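Local coordinates for PRD-containing transcription regulator (Lactobacillus casei, PDB 3NUF), which probably regulates transcription through a PRD, the phosphotransferase-system regulation domain, a helical module by which bacterial regulators typically respond to sugar uptake, at residues E14-I19 with L51-N56; L31-V35 with Q92-I97; A41-H45 with K85-L89; Q70-V74 with A103-V107. All coordinates share one frame; numbering follows the deposited sequence.

Contact 1. Residues E14-I19 with L51-N56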
# COMPACT_ATOMS: atom_id res chain seq x y z
N GLU A 14 -7.48 -14.72 3.61
CA GLU A 14 -7.10 -13.89 4.77
C GLU A 14 -7.19 -12.41 4.45
O GLU A 14 -7.59 -11.63 5.32
CB GLU A 14 -5.69 -14.20 5.24
CG GLU A 14 -5.50 -15.67 5.71
CD GLU A 14 -5.35 -16.72 4.60
OE1 GLU A 14 -5.28 -16.40 3.39
OE2 GLU A 14 -5.29 -17.91 4.96
N VAL A 15 -6.83 -12.02 3.24
CA VAL A 15 -6.98 -10.63 2.82
C VAL A 15 -8.45 -10.22 2.72
O VAL A 15 -8.83 -9.15 3.25
CB VAL A 15 -6.27 -10.42 1.46
CG1 VAL A 15 -6.57 -9.05 0.80
CG2 VAL A 15 -4.74 -10.56 1.66
N LYS A 16 -9.32 -11.07 2.14
CA LYS A 16 -10.73 -10.79 2.10
C LYS A 16 -11.33 -10.64 3.51
O LYS A 16 -12.20 -9.80 3.72
CB LYS A 16 -11.50 -11.84 1.33
CG LYS A 16 -11.18 -11.85 -0.16
CD LYS A 16 -12.11 -12.74 -1.01
CE LYS A 16 -11.76 -14.19 -0.85
NZ LYS A 16 -12.74 -15.07 -1.58
N ALA A 17 -10.85 -11.47 4.45
CA ALA A 17 -11.26 -11.40 5.86
C ALA A 17 -10.93 -10.06 6.47
O ALA A 17 -11.79 -9.44 7.10
CB ALA A 17 -10.63 -12.59 6.70
N MSE A 18 -9.68 -9.62 6.26
CA MSE A 18 -9.20 -8.33 6.74
C MSE A 18 -10.11 -7.20 6.21
O MSE A 18 -10.50 -6.29 6.94
CB MSE A 18 -7.74 -8.10 6.30
CG MSE A 18 -6.68 -8.84 7.08
SE MSE A 18 -4.86 -8.40 6.34
CE MSE A 18 -3.74 -9.14 7.73
N ILE A 19 -10.43 -7.25 4.92
CA ILE A 19 -11.25 -6.27 4.25
C ILE A 19 -12.67 -6.23 4.79
O ILE A 19 -13.23 -5.17 5.05
CB ILE A 19 -11.19 -6.48 2.74
CG1 ILE A 19 -9.82 -6.10 2.14
CG2 ILE A 19 -12.31 -5.70 2.04
CD1 ILE A 19 -9.58 -6.59 0.79
N LEU A 51 1.10 -9.90 0.87
CA LEU A 51 -0.12 -9.23 0.55
C LEU A 51 -1.00 -9.03 1.80
O LEU A 51 -1.66 -7.99 1.92
CB LEU A 51 -0.82 -9.96 -0.61
CG LEU A 51 -2.15 -9.35 -1.03
CD1 LEU A 51 -1.91 -7.93 -1.55
CD2 LEU A 51 -2.91 -10.17 -2.08
N GLN A 52 -1.00 -9.96 2.77
CA GLN A 52 -1.67 -9.80 4.05
C GLN A 52 -1.15 -8.60 4.84
O GLN A 52 -1.91 -7.76 5.35
CB GLN A 52 -1.49 -11.06 4.92
CG GLN A 52 -2.35 -12.22 4.56
CD GLN A 52 -2.11 -13.40 5.51
OE1 GLN A 52 -2.17 -13.24 6.72
NE2 GLN A 52 -1.85 -14.57 4.95
N VAL A 53 0.17 -8.53 4.97
CA VAL A 53 0.82 -7.45 5.68
C VAL A 53 0.58 -6.11 5.00
O VAL A 53 0.26 -5.12 5.63
CB VAL A 53 2.33 -7.78 5.83
CG1 VAL A 53 3.09 -6.65 6.45
CG2 VAL A 53 2.52 -9.03 6.69
N LEU A 54 0.64 -6.11 3.70
CA LEU A 54 0.32 -4.91 2.90
C LEU A 54 -1.10 -4.43 3.11
O LEU A 54 -1.39 -3.25 3.34
CB LEU A 54 0.56 -5.15 1.42
CG LEU A 54 0.13 -4.03 0.49
CD1 LEU A 54 1.06 -2.82 0.65
CD2 LEU A 54 0.09 -4.52 -0.99
N THR A 55 -2.04 -5.37 3.06
CA THR A 55 -3.45 -5.05 3.23
C THR A 55 -3.70 -4.42 4.56
O THR A 55 -4.44 -3.45 4.67
CB THR A 55 -4.34 -6.32 3.02
OG1 THR A 55 -4.18 -6.74 1.68
CG2 THR A 55 -5.80 -6.03 3.27
N ASN A 56 -3.13 -4.97 5.63
CA ASN A 56 -3.33 -4.41 6.95
C ASN A 56 -2.91 -2.94 6.96
O ASN A 56 -3.60 -2.07 7.49
CB ASN A 56 -2.54 -5.23 8.02
CG ASN A 56 -2.72 -4.69 9.42
OD1 ASN A 56 -3.74 -4.93 10.04
ND2 ASN A 56 -1.72 -3.91 9.91
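Val15 and Gln52 face each other where two helices run almost side by side in the same direction, their local axes 9.5 Å apart and inclined by 12°. The helices are 13-21 and 48-67. They belong to the all-helical bundle of this PRD-containing regulator. Val15 is buried and touches Leu51, Gln52 and Thr55. Its CG2 packs against Leu51 CG at 3.9 Å in the leucine conformer described, one of two deposited. The two side chains cross there at about a right angle. Val32 of helix 25-41 packs on Thr55 and so extends the buried side. Toward the surface, the CB of Glu14 rests on Gln52 CD at 3.7 Å. CB and CG of Glu14 touch the amide, and the carboxylate lies beyond them. Met18 is a selenomethionine, also with two deposited conformers. In the one described, its chain is extended beyond CG and reaches across to helix 48-67. Its approach to Gln52 and Asn56 holds for this conformer alone and is uncertain. Val15 CG1 lies 3.4 Å from Thr55 OG1. That hydroxyl donates a hydrogen bond to Leu51 O at 2.8 Å, and Thr55 N reaches the same oxygen from the opposite face of its carbonyl plane.

Contact 2. Residues L31-V35 with Q92-I97. With EDO (1,2-ethanediol), chain G.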
# COMPACT_ATOMS: atom_id res chain seq x y z
N LEU A 31 -8.80 -0.35 -3.13
CA LEU A 31 -7.41 0.10 -2.86
C LEU A 31 -6.41 -1.07 -2.98
O LEU A 31 -5.36 -0.91 -3.61
CB LEU A 31 -7.34 0.76 -1.47
CG LEU A 31 -5.96 1.24 -1.03
CD1 LEU A 31 -5.39 2.24 -2.04
CD2 LEU A 31 -6.05 1.88 0.37
N VAL A 32 -6.69 -2.20 -2.33
CA VAL A 32 -5.82 -3.36 -2.49
C VAL A 32 -5.66 -3.75 -3.96
O VAL A 32 -4.54 -4.00 -4.44
CB VAL A 32 -6.35 -4.54 -1.65
CG1 VAL A 32 -5.53 -5.80 -1.92
CG2 VAL A 32 -6.26 -4.21 -0.20
N ASN A 33 -6.77 -3.83 -4.69
CA ASN A 33 -6.70 -4.13 -6.09
C ASN A 33 -5.80 -3.15 -6.85
O ASN A 33 -4.98 -3.52 -7.69
CB ASN A 33 -8.08 -4.06 -6.75
CG ASN A 33 -9.02 -5.17 -6.35
OD1 ASN A 33 -8.64 -6.15 -5.78
ND2 ASN A 33 -10.30 -4.98 -6.71
N TYR A 34 -5.99 -1.83 -6.56
CA TYR A 34 -5.20 -0.77 -7.20
C TYR A 34 -3.71 -0.97 -6.95
O TYR A 34 -2.87 -0.88 -7.88
CB TYR A 34 -5.67 0.60 -6.73
CG TYR A 34 -4.79 1.75 -7.08
CD1 TYR A 34 -4.95 2.41 -8.28
CD2 TYR A 34 -3.80 2.21 -6.22
CE1 TYR A 34 -4.15 3.48 -8.61
CE2 TYR A 34 -2.98 3.25 -6.57
CZ TYR A 34 -3.19 3.87 -7.75
OH TYR A 34 -2.38 4.95 -8.11
N VAL A 35 -3.36 -1.23 -5.70
CA VAL A 35 -1.94 -1.40 -5.34
C VAL A 35 -1.32 -2.64 -6.03
O VAL A 35 -0.19 -2.59 -6.55
CB VAL A 35 -1.70 -1.40 -3.87
CG1 VAL A 35 -0.23 -1.67 -3.55
CG2 VAL A 35 -2.10 -0.04 -3.28
N GLN A 92 2.81 7.56 -5.10
CA GLN A 92 1.64 7.50 -5.97
C GLN A 92 0.45 6.95 -5.21
O GLN A 92 -0.67 7.46 -5.34
CB GLN A 92 1.92 6.62 -7.18
CG GLN A 92 0.78 6.61 -8.15
CD GLN A 92 1.12 6.01 -9.50
OE1 GLN A 92 2.28 5.77 -9.82
NE2 GLN A 92 0.09 5.78 -10.29
N VAL A 93 0.64 5.92 -4.40
CA VAL A 93 -0.47 5.35 -3.63
C VAL A 93 -1.04 6.31 -2.62
O VAL A 93 -2.26 6.52 -2.52
CB VAL A 93 -0.06 4.07 -2.93
CG1 VAL A 93 -1.21 3.49 -2.00
CG2 VAL A 93 0.30 2.98 -3.93
N VAL A 94 -0.14 6.98 -1.90
CA VAL A 94 -0.57 7.98 -0.89
C VAL A 94 -1.40 9.08 -1.54
O VAL A 94 -2.47 9.44 -1.05
CB VAL A 94 0.65 8.58 -0.22
CG1 VAL A 94 0.26 9.80 0.69
CG2 VAL A 94 1.40 7.50 0.60
N GLN A 95 -0.93 9.61 -2.66
CA GLN A 95 -1.65 10.64 -3.37
C GLN A 95 -2.96 10.18 -3.94
O GLN A 95 -3.91 10.95 -3.99
CB GLN A 95 -0.74 11.29 -4.39
CG GLN A 95 0.51 11.96 -3.80
CD GLN A 95 0.19 12.97 -2.73
OE1 GLN A 95 0.68 12.89 -1.57
NE2 GLN A 95 -0.60 13.90 -3.07
N HIS A 96 -2.98 8.96 -4.42
CA HIS A 96 -4.20 8.34 -4.92
C HIS A 96 -5.27 8.23 -3.85
O HIS A 96 -6.42 8.57 -4.13
CB HIS A 96 -3.90 6.93 -5.50
CG HIS A 96 -5.11 6.11 -5.80
ND1 HIS A 96 -5.85 6.30 -6.94
CD2 HIS A 96 -5.70 5.12 -5.11
CE1 HIS A 96 -6.84 5.42 -6.94
NE2 HIS A 96 -6.80 4.71 -5.83
N ILE A 97 -4.92 7.82 -2.65
CA ILE A 97 -5.89 7.73 -1.55
C ILE A 97 -6.41 9.11 -1.21
O ILE A 97 -7.63 9.25 -1.04
CB ILE A 97 -5.25 7.06 -0.34
CG1 ILE A 97 -4.89 5.60 -0.58
CG2 ILE A 97 -6.18 7.12 0.89
CD1 ILE A 97 -3.92 5.01 0.42
C1 EDO G . -3.65 6.62 -10.35
O1 EDO G . -2.39 5.97 -10.18
C2 EDO G . -3.51 8.03 -9.85
O2 EDO G . -4.50 8.28 -8.84
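His96, whose ring lies flat on that of Tyr34, uses ND1 for a hydrogen bond to O2 of a 1,2-ethanediol molecule at 3.1 Å. Either partner could be the donor. O2 approaches at the edge of the imidazole, in its plane, away from the face stacked on Tyr34. The other hydroxyl, O1, sits near Tyr34 OH and Gln92 NE2. Both of those distances are very short, so the detail of this end is doubtful. The diol probably comes from the crystallisation liquor. Its only sound bond here is to His96, and the link to Tyr34 on the other helix remains doubtful.

The Tyr34 and His96 rings form a face-to-face stack, with centroids 3.6 Å apart and planes 5° apart. His96 CG lies 3.5 Å from Tyr34 CZ. On His96, CG is anti to the backbone N (chi1 169°). This turn carries the imidazole toward helix 25-41 and over the phenol.

The contact joins helices 25-41 and 84-97 inside the helical bundle of the PRD. They run roughly antiparallel here, at 148°, with local axes 11.4 Å apart. Beside the rings the packing is apolar. Tyr34 CE2 meets Val93 CG2 at 4.2 Å. Val93 CG1 touches Val35 CG2 at 3.9 Å, and these two valines cross at about a right angle. Phe112 of helix 104-115 touches both of them. Leu31 fills the other end, where its CD1 packs on Ile97 CG1 at 3.7 Å.

Contact 3. Residues A41-H45 with K85-L89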
# COMPACT_ATOMS: atom_id res chain seq x y z
N ALA A 41 2.38 -3.47 -12.74
CA ALA A 41 2.88 -2.65 -13.88
C ALA A 41 4.38 -2.35 -13.71
O ALA A 41 5.13 -2.27 -14.70
CB ALA A 41 2.05 -1.37 -14.03
N ALA A 42 4.85 -2.17 -12.49
CA ALA A 42 6.25 -1.98 -12.14
C ALA A 42 7.07 -3.26 -11.96
O ALA A 42 8.19 -3.22 -11.47
CB ALA A 42 6.31 -1.11 -10.84
N GLU A 43 6.46 -4.39 -12.32
CA GLU A 43 7.08 -5.72 -12.23
C GLU A 43 7.42 -6.14 -10.82
O GLU A 43 8.42 -6.80 -10.56
CB GLU A 43 8.31 -5.83 -13.14
CG GLU A 43 7.96 -5.69 -14.64
CD GLU A 43 9.20 -5.74 -15.56
OE1 GLU A 43 10.17 -6.46 -15.24
OE2 GLU A 43 9.19 -5.05 -16.60
N ILE A 44 6.53 -5.75 -9.89
CA ILE A 44 6.62 -6.14 -8.50
C ILE A 44 5.41 -6.97 -8.14
O ILE A 44 4.28 -6.59 -8.49
CB ILE A 44 6.62 -4.91 -7.62
CG1 ILE A 44 7.84 -4.05 -7.93
CG2 ILE A 44 6.59 -5.29 -6.13
CD1 ILE A 44 7.83 -2.75 -7.31
N HIS A 45 5.68 -8.09 -7.50
CA HIS A 45 4.66 -8.99 -7.07
C HIS A 45 4.83 -9.32 -5.61
O HIS A 45 5.96 -9.39 -5.10
CB HIS A 45 4.67 -10.24 -7.98
CG HIS A 45 4.33 -9.92 -9.41
ND1 HIS A 45 5.29 -9.56 -10.34
CD2 HIS A 45 3.14 -9.81 -10.04
CE1 HIS A 45 4.70 -9.28 -11.49
NE2 HIS A 45 3.39 -9.42 -11.33
N LYS A 85 12.33 3.66 -6.86
CA LYS A 85 11.16 3.02 -7.47
C LYS A 85 10.14 2.73 -6.37
O LYS A 85 8.94 3.04 -6.52
CB LYS A 85 11.57 1.77 -8.20
CG LYS A 85 10.44 1.03 -8.83
CD LYS A 85 11.03 -0.13 -9.67
CE LYS A 85 9.95 -0.92 -10.29
NZ LYS A 85 10.54 -1.93 -11.21
N SER A 86 10.58 2.18 -5.25
CA SER A 86 9.67 1.91 -4.13
C SER A 86 9.06 3.18 -3.57
O SER A 86 7.89 3.20 -3.22
CB SER A 86 10.35 1.16 -3.05
OG SER A 86 10.62 -0.20 -3.51
N LEU A 87 9.89 4.19 -3.37
CA LEU A 87 9.42 5.48 -2.81
C LEU A 87 8.43 6.11 -3.75
O LEU A 87 7.40 6.67 -3.32
CB LEU A 87 10.60 6.39 -2.49
CG LEU A 87 11.42 6.02 -1.30
CD1 LEU A 87 12.83 6.74 -1.39
CD2 LEU A 87 10.68 6.38 -0.03
N ASP A 88 8.70 6.07 -5.05
CA ASP A 88 7.80 6.70 -6.04
C ASP A 88 6.46 5.96 -6.10
O ASP A 88 5.40 6.59 -6.21
CB ASP A 88 8.43 6.72 -7.43
CG ASP A 88 9.62 7.68 -7.56
OD1 ASP A 88 9.88 8.50 -6.64
OD2 ASP A 88 10.29 7.59 -8.63
N LEU A 89 6.48 4.63 -6.08
CA LEU A 89 5.23 3.88 -6.07
C LEU A 89 4.45 4.21 -4.81
O LEU A 89 3.22 4.42 -4.86
CB LEU A 89 5.48 2.37 -6.20
CG LEU A 89 6.01 1.89 -7.53
CD1 LEU A 89 6.56 0.48 -7.42
CD2 LEU A 89 4.86 1.95 -8.54
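Ala42 and Lys85 supply the polar link between the loop after helix 25-41 and the start of helix 84-97. The loop opens with a Schellman motif. Glu43, with positive phi, is its C-prime residue; Ile44 N turns back to Ala39 O and Glu43 N to Ala40 O. The motif ends helix 25-41 and brings Ala42 and Ile44 against helix 84-97 of the PRD.

One hydrogen bond crosses the contact. Lys85 NZ donates to Ala42 O at 2.7 Å. The C=O...N angle is 149°, and the donor is tilted 18° from the carbonyl plane. Lys85 is extended along its whole length, with CG anti to the backbone N (chi1 179°), and this reach takes its ammonium to the helix end. The partly negative C-terminal end of the helix probably adds to the attraction for this cation.

The remaining contacts are apolar. Ala42 CB packs 3.7 Å from Lys85 CE. The same methyl lies 3.8 Å from Leu89 CD1. Ile44 slides past Lys85 in the opposite direction. Ala115 of helix 104-115 also touches Ile44. Ile44 and Leu89 reach toward each other tip to tip, and their CD1 atoms meet at a tight 3.5 Å.

Contact 4. Residues Q70-V74 with A103-V107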
# COMPACT_ATOMS: atom_id res chain seq x y z
N GLN A 70 -3.46 11.43 13.07
CA GLN A 70 -2.16 11.95 12.70
C GLN A 70 -1.29 10.88 12.05
O GLN A 70 -1.31 9.71 12.44
CB GLN A 70 -1.46 12.51 13.96
CG GLN A 70 -0.15 13.19 13.73
CD GLN A 70 0.38 13.94 14.96
OE1 GLN A 70 -0.15 13.81 16.06
NE2 GLN A 70 1.44 14.70 14.76
N LEU A 71 -0.52 11.33 11.07
CA LEU A 71 0.58 10.53 10.54
C LEU A 71 1.41 9.89 11.69
O LEU A 71 1.91 10.62 12.54
CB LEU A 71 1.48 11.47 9.73
CG LEU A 71 2.86 10.97 9.34
CD1 LEU A 71 2.78 9.85 8.29
CD2 LEU A 71 3.68 12.14 8.83
N PRO A 72 1.62 8.57 11.70
CA PRO A 72 2.54 7.98 12.71
C PRO A 72 3.94 8.60 12.58
O PRO A 72 4.48 8.68 11.47
CB PRO A 72 2.57 6.50 12.34
CG PRO A 72 1.17 6.30 11.70
CD PRO A 72 0.93 7.53 10.92
N ALA A 73 4.52 8.99 13.71
CA ALA A 73 5.78 9.68 13.69
C ALA A 73 6.78 8.92 12.86
O ALA A 73 6.94 7.70 13.04
CB ALA A 73 6.30 9.83 15.13
N VAL A 74 7.54 9.62 12.04
CA VAL A 74 8.49 8.99 11.11
C VAL A 74 9.73 9.89 10.94
O VAL A 74 9.62 11.13 11.03
CB VAL A 74 7.82 8.66 9.76
CG1 VAL A 74 7.39 9.91 9.04
CG2 VAL A 74 8.69 7.79 8.90
N ALA A 103 4.47 12.12 3.86
CA ALA A 103 5.37 11.21 4.53
C ALA A 103 4.81 9.85 4.88
O ALA A 103 5.57 8.98 5.30
CB ALA A 103 5.98 11.91 5.77
N GLU A 104 3.53 9.58 4.67
CA GLU A 104 2.99 8.25 4.69
C GLU A 104 3.77 7.37 3.71
O GLU A 104 3.80 6.14 3.86
CB GLU A 104 1.54 8.22 4.32
CG GLU A 104 0.57 8.85 5.29
CD GLU A 104 0.09 7.96 6.44
OE1 GLU A 104 0.34 6.71 6.45
OE2 GLU A 104 -0.58 8.54 7.33
N LYS A 105 4.39 7.96 2.68
CA LYS A 105 5.10 7.14 1.71
C LYS A 105 6.22 6.32 2.31
O LYS A 105 6.58 5.29 1.73
CB LYS A 105 5.62 8.01 0.56
CG LYS A 105 6.76 8.91 0.89
CD LYS A 105 7.18 9.81 -0.28
CE LYS A 105 8.24 10.76 0.09
NZ LYS A 105 8.75 11.61 -1.08
N TYR A 106 6.85 6.78 3.38
CA TYR A 106 8.05 6.07 3.86
C TYR A 106 7.78 4.68 4.35
O TYR A 106 8.34 3.68 3.85
CB TYR A 106 8.79 6.95 4.88
CG TYR A 106 9.26 8.27 4.33
CD1 TYR A 106 10.16 8.29 3.28
CD2 TYR A 106 8.80 9.49 4.83
CE1 TYR A 106 10.57 9.49 2.77
CE2 TYR A 106 9.20 10.68 4.32
CZ TYR A 106 10.07 10.69 3.27
OH TYR A 106 10.47 11.88 2.71
N VAL A 107 6.87 4.53 5.29
CA VAL A 107 6.56 3.19 5.80
C VAL A 107 5.98 2.33 4.67
O VAL A 107 6.33 1.15 4.54
CB VAL A 107 5.64 3.24 7.00
CG1 VAL A 107 5.02 1.88 7.34
CG2 VAL A 107 6.43 3.78 8.20
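Leu71 and Ala103 meet through methyl groups, Leu71 CD2 lying 3.8 Å from Ala103 CB. Val74 approaches the same methyl from further along the loop, with CG1 at 4.1 Å from Ala103 CB. Both branched side chains press on the same side of this methyl. Val74 has CG1 between its backbone N and carbonyl carbon (chi1 64°) and CG2 anti to the N. This sends one methyl to Ala103 and the other to Tyr106, where Val74 CG2 is 4.1 Å from Tyr106 CB. Val74 and Tyr106 cross at about a right angle. Phe79 touches both of them and continues the apolar patch.

Residues 70-74 belong to the long loop between helices 48-67 and 84-97 of the PRD bundle. They have no regular helix or strand. The loop lies against the beginning of helix 104-115, at the surface of the domain.

The contacts with Glu104 mix apolar and polar atoms, but no hydrogen bond joins the two segments. Leu71 CD1 lies 3.7 Å from Glu104 N and equally close to Glu104 OE2. The leucine and glutamate slide past each other in opposite directions. Glu104 leaves its backbone pointing away from the loop. Its chain then bends at chi2 (-85°), which brings the carboxylate back beside Leu71. Pro72 adds its ring CD, 4.0 Å from Glu104 OE2. That oxygen is held by a salt bridge to Arg64 of helix 48-67, and Pro72 packs on the same arginine.

Overall arrangement
Contact 1 joins helices 13-21 and 48-67, and contact 2 joins helices 25-41 and 84-97. Their segments alternate along the chain. Contact 2 lies nearest the middle, about 6 Å from the chain centre. It touches contact 1 through Val32 and Val35, and contact 4 through Val94. Contact 3 shares helix 84-97 with contact 2 and is nested inside the loop that contact 2 closes. Contacts 1 and 3 lie on opposite sides of the chain centre, their own centres about 19 Å apart. Contact 4 brings the loop between helices 48-67 and 84-97 to helix 104-115, and reaches contact 3 through Leu87 and Tyr106. Together the contacts tie all five helices into one helical domain.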